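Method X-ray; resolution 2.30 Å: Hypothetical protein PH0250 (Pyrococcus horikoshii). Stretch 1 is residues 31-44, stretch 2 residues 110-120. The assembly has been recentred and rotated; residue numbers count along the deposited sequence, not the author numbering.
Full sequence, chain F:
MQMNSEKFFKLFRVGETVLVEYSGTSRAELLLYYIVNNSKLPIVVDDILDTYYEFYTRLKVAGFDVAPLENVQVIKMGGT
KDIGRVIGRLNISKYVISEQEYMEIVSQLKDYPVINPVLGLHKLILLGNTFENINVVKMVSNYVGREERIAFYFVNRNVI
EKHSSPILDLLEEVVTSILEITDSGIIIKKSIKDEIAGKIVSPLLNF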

# COMPACT_ATOMS: atom_id res chain seq x y z
N LEU F 31 25.91 18.10 13.06
CA LEU F 31 25.70 19.32 12.29
C LEU F 31 25.16 20.41 13.21
O LEU F 31 25.46 21.59 13.03
CB LEU F 31 24.71 19.09 11.15
CG LEU F 31 24.46 20.33 10.29
CD1 LEU F 31 25.78 20.78 9.64
CD2 LEU F 31 23.41 20.04 9.22
N LEU F 32 24.35 20.00 14.18
CA LEU F 32 23.79 20.94 15.13
C LEU F 32 24.92 21.51 15.97
O LEU F 32 24.99 22.72 16.19
CB LEU F 32 22.79 20.25 16.07
CG LEU F 32 22.38 21.22 17.19
CD1 LEU F 32 21.50 22.32 16.60
CD2 LEU F 32 21.67 20.47 18.31
N TYR F 33 25.80 20.64 16.46
CA TYR F 33 26.92 21.07 17.28
C TYR F 33 27.74 22.07 16.49
O TYR F 33 28.16 23.10 17.01
CB TYR F 33 27.81 19.89 17.66
CG TYR F 33 28.90 20.27 18.63
CD1 TYR F 33 28.62 20.47 19.98
CD2 TYR F 33 30.21 20.49 18.20
CE1 TYR F 33 29.60 20.87 20.88
CE2 TYR F 33 31.21 20.89 19.09
CZ TYR F 33 30.89 21.08 20.43
OH TYR F 33 31.86 21.48 21.32
N TYR F 34 27.97 21.76 15.22
CA TYR F 34 28.75 22.61 14.33
C TYR F 34 28.13 24.00 14.22
O TYR F 34 28.84 25.02 14.26
CB TYR F 34 28.83 21.95 12.95
CG TYR F 34 29.41 22.82 11.86
CD1 TYR F 34 30.79 22.82 11.60
CD2 TYR F 34 28.58 23.62 11.07
CE1 TYR F 34 31.32 23.60 10.56
CE2 TYR F 34 29.11 24.39 10.03
CZ TYR F 34 30.48 24.38 9.78
OH TYR F 34 30.99 25.12 8.75
N ILE F 35 26.81 24.06 14.11
CA ILE F 35 26.11 25.33 14.00
C ILE F 35 26.15 26.15 15.31
O ILE F 35 26.29 27.37 15.27
CB ILE F 35 24.63 25.11 13.57
CG1 ILE F 35 24.58 24.68 12.10
CG2 ILE F 35 23.81 26.38 13.79
CD1 ILE F 35 23.17 24.40 11.57
N VAL F 36 26.04 25.48 16.45
CA VAL F 36 26.04 26.18 17.74
C VAL F 36 27.46 26.59 18.18
O VAL F 36 27.72 27.75 18.50
CB VAL F 36 25.43 25.28 18.83
CG1 VAL F 36 25.58 25.96 20.19
CG2 VAL F 36 23.95 25.07 18.56
N ASN F 37 28.36 25.58 18.27
CA ASN F 37 29.75 25.86 18.67
C ASN F 37 30.31 27.01 17.82
O ASN F 37 30.76 28.04 18.32
CB ASN F 37 30.57 24.59 18.42
CG ASN F 37 31.90 24.64 19.15
OD1 ASN F 37 32.87 23.98 18.77
ND2 ASN F 37 31.92 25.39 20.27
N ASN F 38 30.32 26.76 16.48
CA ASN F 38 30.70 27.72 15.46
C ASN F 38 29.62 28.78 15.29
O ASN F 38 28.59 28.57 14.66
CB ASN F 38 30.90 26.96 14.15
CG ASN F 38 32.04 25.99 14.30
OD1 ASN F 38 33.16 26.22 13.85
ND2 ASN F 38 31.74 24.86 14.97
N SER F 39 29.76 30.01 15.79
CA SER F 39 28.72 31.01 15.54
C SER F 39 29.08 32.38 16.13
O SER F 39 29.18 32.56 17.34
CB SER F 39 27.41 30.50 16.14
OG SER F 39 26.32 31.23 15.58
N LYS F 40 29.32 33.35 15.23
CA LYS F 40 29.52 34.72 15.70
C LYS F 40 28.18 35.37 16.07
O LYS F 40 28.11 36.33 16.84
CB LYS F 40 30.20 35.51 14.58
CG LYS F 40 31.40 34.78 13.99
CD LYS F 40 32.44 34.42 15.05
CE LYS F 40 33.64 33.66 14.47
NZ LYS F 40 33.18 32.44 13.80
N LEU F 41 27.10 34.84 15.45
CA LEU F 41 25.76 35.36 15.71
C LEU F 41 25.12 34.65 16.90
O LEU F 41 25.45 33.53 17.25
CB LEU F 41 24.90 35.09 14.47
CG LEU F 41 25.39 35.83 13.23
CD1 LEU F 41 24.58 35.45 11.98
CD2 LEU F 41 25.28 37.35 13.36
N PRO F 42 24.16 35.34 17.55
CA PRO F 42 23.46 34.76 18.70
C PRO F 42 22.65 33.53 18.27
O PRO F 42 21.97 33.55 17.24
CB PRO F 42 22.55 35.90 19.16
CG PRO F 42 23.32 37.13 18.75
CD PRO F 42 23.81 36.76 17.38
N ILE F 43 22.73 32.46 19.06
CA ILE F 43 22.01 31.22 18.78
C ILE F 43 20.76 31.08 19.65
O ILE F 43 20.82 31.24 20.86
CB ILE F 43 22.88 29.97 19.06
CG1 ILE F 43 24.11 29.94 18.14
CG2 ILE F 43 22.04 28.71 18.90
CD1 ILE F 43 23.79 29.67 16.69
N VAL F 44 19.63 30.77 19.03
CA VAL F 44 18.39 30.55 19.76
C VAL F 44 17.77 29.25 19.23
O VAL F 44 17.46 29.13 18.04
CB VAL F 44 17.38 31.69 19.58
CG1 VAL F 44 16.07 31.35 20.29
CG2 VAL F 44 17.95 32.97 20.16
N LYS F 110 17.10 41.05 21.91
CA LYS F 110 17.64 42.32 21.43
C LYS F 110 18.57 42.17 20.23
O LYS F 110 18.62 43.04 19.36
CB LYS F 110 18.39 43.02 22.58
CG LYS F 110 17.52 43.27 23.81
CD LYS F 110 18.26 44.09 24.87
CE LYS F 110 19.31 43.27 25.62
NZ LYS F 110 18.69 42.29 26.56
N ASP F 111 19.31 41.06 20.19
CA ASP F 111 20.25 40.78 19.10
C ASP F 111 19.59 40.21 17.85
O ASP F 111 18.91 39.19 17.91
CB ASP F 111 21.33 39.80 19.56
CG ASP F 111 22.38 40.45 20.43
OD1 ASP F 111 22.02 41.00 21.49
OD2 ASP F 111 23.56 40.41 20.03
N TYR F 112 19.83 40.86 16.72
CA TYR F 112 19.29 40.43 15.43
C TYR F 112 20.40 40.63 14.41
O TYR F 112 21.10 41.64 14.46
CB TYR F 112 18.07 41.29 15.05
CG TYR F 112 16.86 41.12 15.95
CD1 TYR F 112 16.61 39.90 16.59
CD2 TYR F 112 15.96 42.16 16.15
CE1 TYR F 112 15.50 39.74 17.42
CE2 TYR F 112 14.84 42.01 16.97
CZ TYR F 112 14.62 40.79 17.60
OH TYR F 112 13.52 40.63 18.41
N PRO F 113 20.59 39.67 13.49
CA PRO F 113 19.85 38.42 13.31
C PRO F 113 20.41 37.28 14.17
O PRO F 113 21.55 37.34 14.62
CB PRO F 113 20.03 38.13 11.83
CG PRO F 113 21.46 38.54 11.63
CD PRO F 113 21.54 39.87 12.37
N VAL F 114 19.60 36.25 14.37
CA VAL F 114 20.03 35.10 15.16
C VAL F 114 19.94 33.82 14.34
O VAL F 114 19.12 33.72 13.42
CB VAL F 114 19.17 34.91 16.45
CG1 VAL F 114 19.14 36.20 17.26
CG2 VAL F 114 17.76 34.51 16.07
N ILE F 115 20.79 32.85 14.64
CA ILE F 115 20.74 31.56 13.96
C ILE F 115 19.72 30.82 14.82
O ILE F 115 19.88 30.72 16.04
CB ILE F 115 22.12 30.85 13.99
CG1 ILE F 115 23.14 31.69 13.21
CG2 ILE F 115 22.00 29.46 13.37
CD1 ILE F 115 22.71 32.05 11.80
N ASN F 116 18.67 30.32 14.17
CA ASN F 116 17.57 29.68 14.87
C ASN F 116 17.32 28.20 14.54
O ASN F 116 16.53 27.88 13.65
CB ASN F 116 16.30 30.50 14.58
CG ASN F 116 15.08 30.01 15.33
OD1 ASN F 116 13.95 30.32 14.95
ND2 ASN F 116 15.29 29.25 16.41
N PRO F 117 18.00 27.29 15.24
CA PRO F 117 17.78 25.86 14.96
C PRO F 117 16.48 25.43 15.62
O PRO F 117 16.28 25.66 16.81
CB PRO F 117 18.99 25.19 15.62
CG PRO F 117 20.04 26.29 15.63
CD PRO F 117 19.23 27.48 16.03
N VAL F 118 15.60 24.81 14.84
CA VAL F 118 14.32 24.32 15.35
C VAL F 118 14.40 22.80 15.31
O VAL F 118 14.58 22.21 14.24
CB VAL F 118 13.15 24.78 14.47
CG1 VAL F 118 11.83 24.26 15.03
CG2 VAL F 118 13.12 26.31 14.40
N LEU F 119 14.27 22.16 16.47
CA LEU F 119 14.38 20.72 16.56
C LEU F 119 13.09 20.00 16.97
O LEU F 119 12.31 20.51 17.78
CB LEU F 119 15.49 20.36 17.56
CG LEU F 119 16.82 21.12 17.48
CD1 LEU F 119 17.73 20.67 18.63
CD2 LEU F 119 17.50 20.88 16.14
N GLY F 120 12.88 18.83 16.38
CA GLY F 120 11.72 18.01 16.71
C GLY F 120 10.41 18.21 15.98
O GLY F 120 9.39 17.67 16.42

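Where the backbone ladder would continue past Val44, a proline interrupts it and an asparagine side chain takes over: Pro117 has no N-H to offer, and its N lies 3.4 Å from Val44 O without a hydrogen to share. The carbonyl is served instead by Asn116, whose ND2 donates to Val44 O at 2.7 Å with an angle of 145° at the hydrogen. The CA-to-CB bond of Asn116 points sideways, but its t rotamer brings the amide end nearer to the first stretch. Asn116 CA adds a CA-H...O contact to the same Val44 O at 3.2 Å, and Pro117 CD packs 3.1 Å from it, so one carbonyl oxygen gathers three neighbours.

Before this point the pairing is conventional. Ile115 N donates to Pro42 O at 2.9 Å, and Val44 N donates to Ile115 O at 3.0 Å with a nearly linear angle of 171°. These two bonds flank Ile43, which forms a single bridge with Ile115, their CA atoms 5.0 Å apart. The register advances in the same direction along both chains, Pro42 beside Val114, Ile43 beside Ile115 and Val44 beside Asn116, so the local pairing is parallel. Ile43 CA also approaches Ile115 O at 3.5 Å in a CA-H...O contact.

The helix that precedes this segment runs the other way. Residues 31-37 lie at 157° to strand 114-119, close to antiparallel, with the axes 10.0 Å apart at closest approach. The chain leaves helical angles at Asn38 and turns back through the following loop, where Ser39 OG donates to Leu41 O at 3.0 Å. The same strand is thus met first by a helix and then by an extended segment.

Leu32 and Ile35, three residues apart on the helix, both point toward the strand. Leu32 reaches two residues: its CD1 lies 3.9 Å from Pro117 CB and its CD2 4.0 Å from Leu119 CD1. Ile35 CG2 sits 3.6 Å from Ile115 CG2 and 4.2 Å from Pro117 CG. Ile115, Pro117 and Leu119 alternate along the strand to supply this apolar surface, while Val118 between the last two points away and makes no contact.

Ile115 has the largest covered area of any residue here, 97 Å², because helix, loop and extended segment all converge on it. Leu41 CD1 packs 3.9 Å from Ile115 CD1. Ile43 points its CA-to-CB bond away, yet its side chain bends back, m at both chi angles, to place CD1 3.4 Å from Ile115 CB.

Pro42 and Val44 meet Val114, with Pro42 CB 3.9 Å from Val114 CG1 and Val44 CG2 4.4 Å from Val114 CB. Ahead of the strand, Pro42 CG packs 3.4 Å from Asp111 CB, and Leu41 CD2 lies 4.4 Å from CG of Pro113, which follows a cis peptide bond. Altogether the two stretches bury 648 Å², both sides summed.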